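Local coordinates for putative methyl-accepting chemotaxis protein (Salmonella enterica subsp. enterica serovar Typhimurium str. LT2, PDB 6DB1), which probably senses chemical signals through this N-terminal ligand-binding domain and passes them on to the chemotaxis machinery of the cell, at residues Glu69-Ser74 and Glu85-Trp90. Residues are numbered along the deposited sequence; the frame is centred on the assembly and turned at random.
Sequences EMKALS and EVLSNW
In the four-helix bundle of this receptor domain, the antiparallel hairpin of helices 54-73 and 80-105 is closed near its turn by M70 and L87, a worked example of how a helix pair is sealed by apolar side chains. The N-to-C directions of 69-73 and 85-90 make 159°, close to antiparallel, their axes 10.5 Å apart at closest approach. No hydrogen bond joins the two segments. M70, a selenomethionine, has CG anti to the backbone N (chi1 -164°), which sets CG between L87 CD2 and W90 CZ3. M70 CG lies 3.6 Å from L87 CD2. M70 CB approaches W90 CZ3 to 3.6 Å, oblique to the ring. The chain then bends at chi2, and SE stays at the edge of the six-membered ring of W90, 5.4 Å from its centroid, in a Met-aromatic contact. L87 divides its methyls: CD2 also packs 3.9 Å from K71 CG, and CD1 touches S74 CB. K71 brings the base of its side chain, CG. S74 OG lies unusually close to the M70 carbonyl O, a hydrogen bond whose exact length is doubtful. Helix 13-46 contributes Q20 and V23 against M70, and F128 of helix 110-144 meets W90 edge-to-face. Within 69-74 and 85-90 the contact therefore rests on dispersion and shape; just past it K71 NZ adds a polar link to Q91 of helix 80-105.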
ATOM      1  N   GLU A  69      -7.157  -8.858 -11.262  1.00 37.67           N
ATOM      2  CA  GLU A  69      -5.835  -9.450 -11.424  1.00 38.19           C
ATOM      3  C   GLU A  69      -5.515 -10.336 -10.204  1.00 36.68           C
ATOM      4  O   GLU A  69      -4.901 -11.428 -10.340  1.00 36.72           O
ATOM      5  CB  GLU A  69      -4.820  -8.321 -11.584  1.00 40.99           C
ATOM      6  CG  GLU A  69      -3.662  -8.627 -12.497  1.00 46.47           C
ATOM      7  CD  GLU A  69      -2.612  -7.525 -12.512  1.00 51.16           C
ATOM      8  OE1 GLU A  69      -1.413  -7.874 -12.601  1.00 55.39           O
ATOM      9  OE2 GLU A  69      -2.987  -6.322 -12.406  1.00 47.68           O
HETATM   10  N   MSE A  70      -5.955  -9.909  -9.022  1.00 32.10           N
HETATM   11  CA  MSE A  70      -5.691 -10.704  -7.816  1.00 30.09           C
HETATM   12  C   MSE A  70      -6.423 -11.998  -7.898  1.00 31.15           C
HETATM   13  O   MSE A  70      -5.854 -13.053  -7.592  1.00 29.24           O
HETATM   14  CB  MSE A  70      -6.077  -9.990  -6.522  1.00 28.08           C
HETATM   15  CG  MSE A  70      -5.442 -10.655  -5.281  1.00 27.60           C
HETATM   16 SE   MSE A  70      -3.517 -10.248  -5.129  1.00 27.81          SE
HETATM   17  CE  MSE A  70      -3.209 -11.340  -3.539  1.00 26.35           C
ATOM     18  N   LYS A  71      -7.686 -11.940  -8.340  1.00 34.70           N
ATOM     19  CA  LYS A  71      -8.532 -13.147  -8.470  1.00 37.86           C
ATOM     20  C   LYS A  71      -7.930 -14.154  -9.460  1.00 39.77           C
ATOM     21  O   LYS A  71      -7.972 -15.375  -9.218  1.00 40.90           O
ATOM     22  CB  LYS A  71      -9.930 -12.776  -8.978  1.00 41.07           C
ATOM     23  CG  LYS A  71     -10.849 -12.134  -7.949  1.00 40.84           C
ATOM     24  CD  LYS A  71     -12.151 -11.685  -8.543  1.00 44.94           C
ATOM     25  CE  LYS A  71     -13.160 -11.320  -7.482  1.00 47.30           C
ATOM     26  NZ  LYS A  71     -14.300 -10.590  -8.073  1.00 50.55           N
ATOM     27  N   ALA A  72      -7.436 -13.640 -10.590  1.00 38.73           N
ATOM     28  CA  ALA A  72      -6.843 -14.470 -11.649  1.00 41.07           C
ATOM     29  C   ALA A  72      -5.596 -15.215 -11.148  1.00 41.23           C
ATOM     30  O   ALA A  72      -5.306 -16.295 -11.652  1.00 41.05           O
ATOM     31  CB  ALA A  72      -6.533 -13.618 -12.866  1.00 43.07           C
ATOM     32  N   LEU A  73      -4.892 -14.653 -10.154  1.00 38.19           N
ATOM     33  CA  LEU A  73      -3.649 -15.227  -9.568  1.00 39.13           C
ATOM     34  C   LEU A  73      -3.915 -16.133  -8.359  1.00 37.72           C
ATOM     35  O   LEU A  73      -2.998 -16.824  -7.921  1.00 36.84           O
ATOM     36  CB  LEU A  73      -2.766 -14.077  -9.052  1.00 39.43           C
ATOM     37  CG  LEU A  73      -2.140 -13.137 -10.081  1.00 40.71           C
ATOM     38  CD1 LEU A  73      -1.358 -12.039  -9.378  1.00 38.76           C
ATOM     39  CD2 LEU A  73      -1.231 -13.881 -11.047  1.00 44.46           C
ATOM     40  N   SER A  74      -5.148 -16.154  -7.847  1.00 38.83           N
ATOM     41  CA  SER A  74      -5.464 -16.820  -6.589  1.00 38.48           C
ATOM     42  C   SER A  74      -6.255 -18.134  -6.755  1.00 42.16           C
ATOM     43  O   SER A  74      -7.046 -18.317  -7.706  1.00 43.05           O
ATOM     44  CB  SER A  74      -6.203 -15.836  -5.730  1.00 37.99           C
ATOM     45  OG  SER A  74      -5.478 -14.604  -5.680  1.00 39.57           O
ATOM     46  N   GLU A  85     -10.149 -14.677   2.108  1.00 38.08           N
ATOM     47  CA  GLU A  85     -10.448 -13.560   2.975  1.00 40.00           C
ATOM     48  C   GLU A  85     -10.104 -12.246   2.253  1.00 39.06           C
ATOM     49  O   GLU A  85     -10.884 -11.303   2.253  1.00 38.69           O
ATOM     50  CB  GLU A  85      -9.653 -13.722   4.269  1.00 43.21           C
ATOM     51  CG  GLU A  85     -10.226 -12.959   5.436  1.00 49.80           C
ATOM     52  CD  GLU A  85      -9.297 -12.882   6.631  1.00 52.38           C
ATOM     53  OE1 GLU A  85      -8.925 -13.948   7.158  1.00 56.48           O
ATOM     54  OE2 GLU A  85      -8.959 -11.764   7.033  1.00 56.44           O
ATOM     55  N   VAL A  86      -8.926 -12.211   1.629  1.00 36.81           N
ATOM     56  CA  VAL A  86      -8.415 -11.036   0.925  1.00 36.91           C
ATOM     57  C   VAL A  86      -9.361 -10.613  -0.210  1.00 35.39           C
ATOM     58  O   VAL A  86      -9.741  -9.448  -0.286  1.00 34.46           O
ATOM     59  CB  VAL A  86      -7.000 -11.313   0.380  1.00 36.78           C
ATOM     60  CG1 VAL A  86      -6.604 -10.349  -0.724  1.00 38.57           C
ATOM     61  CG2 VAL A  86      -5.976 -11.316   1.500  1.00 36.60           C
ATOM     62  N   LEU A  87      -9.721 -11.545  -1.073  1.00 39.68           N
ATOM     63  CA  LEU A  87     -10.583 -11.232  -2.219  1.00 37.73           C
ATOM     64  C   LEU A  87     -11.975 -10.782  -1.755  1.00 38.88           C
ATOM     65  O   LEU A  87     -12.545  -9.863  -2.343  1.00 37.79           O
ATOM     66  CB  LEU A  87     -10.682 -12.462  -3.124  1.00 37.64           C
ATOM     67  CG  LEU A  87      -9.366 -12.947  -3.728  1.00 37.64           C
ATOM     68  CD1 LEU A  87      -9.557 -14.247  -4.498  1.00 38.83           C
ATOM     69  CD2 LEU A  87      -8.759 -11.885  -4.614  1.00 37.15           C
ATOM     70  N   SER A  88     -12.530 -11.407  -0.724  1.00 40.60           N
ATOM     71  CA  SER A  88     -13.875 -11.022  -0.276  1.00 42.80           C
ATOM     72  C   SER A  88     -13.871  -9.644   0.383  1.00 40.28           C
ATOM     73  O   SER A  88     -14.778  -8.872   0.156  1.00 42.28           O
ATOM     74  CB  SER A  88     -14.452 -12.044   0.648  1.00 47.24           C
ATOM     75  OG  SER A  88     -14.746 -13.219  -0.071  1.00 53.62           O
ATOM     76  N   ASN A  89     -12.868  -9.346   1.191  1.00 40.10           N
ATOM     77  CA  ASN A  89     -12.797  -8.036   1.862  1.00 40.04           C
ATOM     78  C   ASN A  89     -12.449  -6.950   0.837  1.00 38.45           C
ATOM     79  O   ASN A  89     -12.943  -5.813   0.930  1.00 39.75           O
ATOM     80  CB  ASN A  89     -11.851  -8.077   3.066  1.00 40.86           C
ATOM     81  CG  ASN A  89     -12.414  -8.909   4.196  1.00 44.48           C
ATOM     82  OD1 ASN A  89     -13.591  -9.258   4.178  1.00 46.50           O
ATOM     83  ND2 ASN A  89     -11.601  -9.197   5.198  1.00 45.26           N
ATOM     84  N   TRP A  90     -11.623  -7.290  -0.148  1.00 37.02           N
ATOM     85  CA  TRP A  90     -11.266  -6.338  -1.198  1.00 35.53           C
ATOM     86  C   TRP A  90     -12.535  -5.996  -1.979  1.00 37.40           C
ATOM     87  O   TRP A  90     -12.856  -4.832  -2.193  1.00 36.47           O
ATOM     88  CB  TRP A  90     -10.222  -6.954  -2.132  1.00 33.63           C
ATOM     89  CG  TRP A  90      -9.530  -6.029  -3.087  1.00 31.12           C
ATOM     90  CD1 TRP A  90     -10.016  -4.908  -3.686  1.00 31.64           C
ATOM     91  CD2 TRP A  90      -8.251  -6.275  -3.697  1.00 30.43           C
ATOM     92  NE1 TRP A  90      -9.086  -4.389  -4.546  1.00 31.64           N
ATOM     93  CE2 TRP A  90      -7.995  -5.215  -4.577  1.00 30.50           C
ATOM     94  CE3 TRP A  90      -7.272  -7.252  -3.521  1.00 30.26           C
ATOM     95  CZ2 TRP A  90      -6.820  -5.128  -5.315  1.00 30.18           C
ATOM     96  CZ3 TRP A  90      -6.102  -7.166  -4.239  1.00 31.09           C
ATOM     97  CH2 TRP A  90      -5.896  -6.127  -5.145  1.00 31.35           C
TER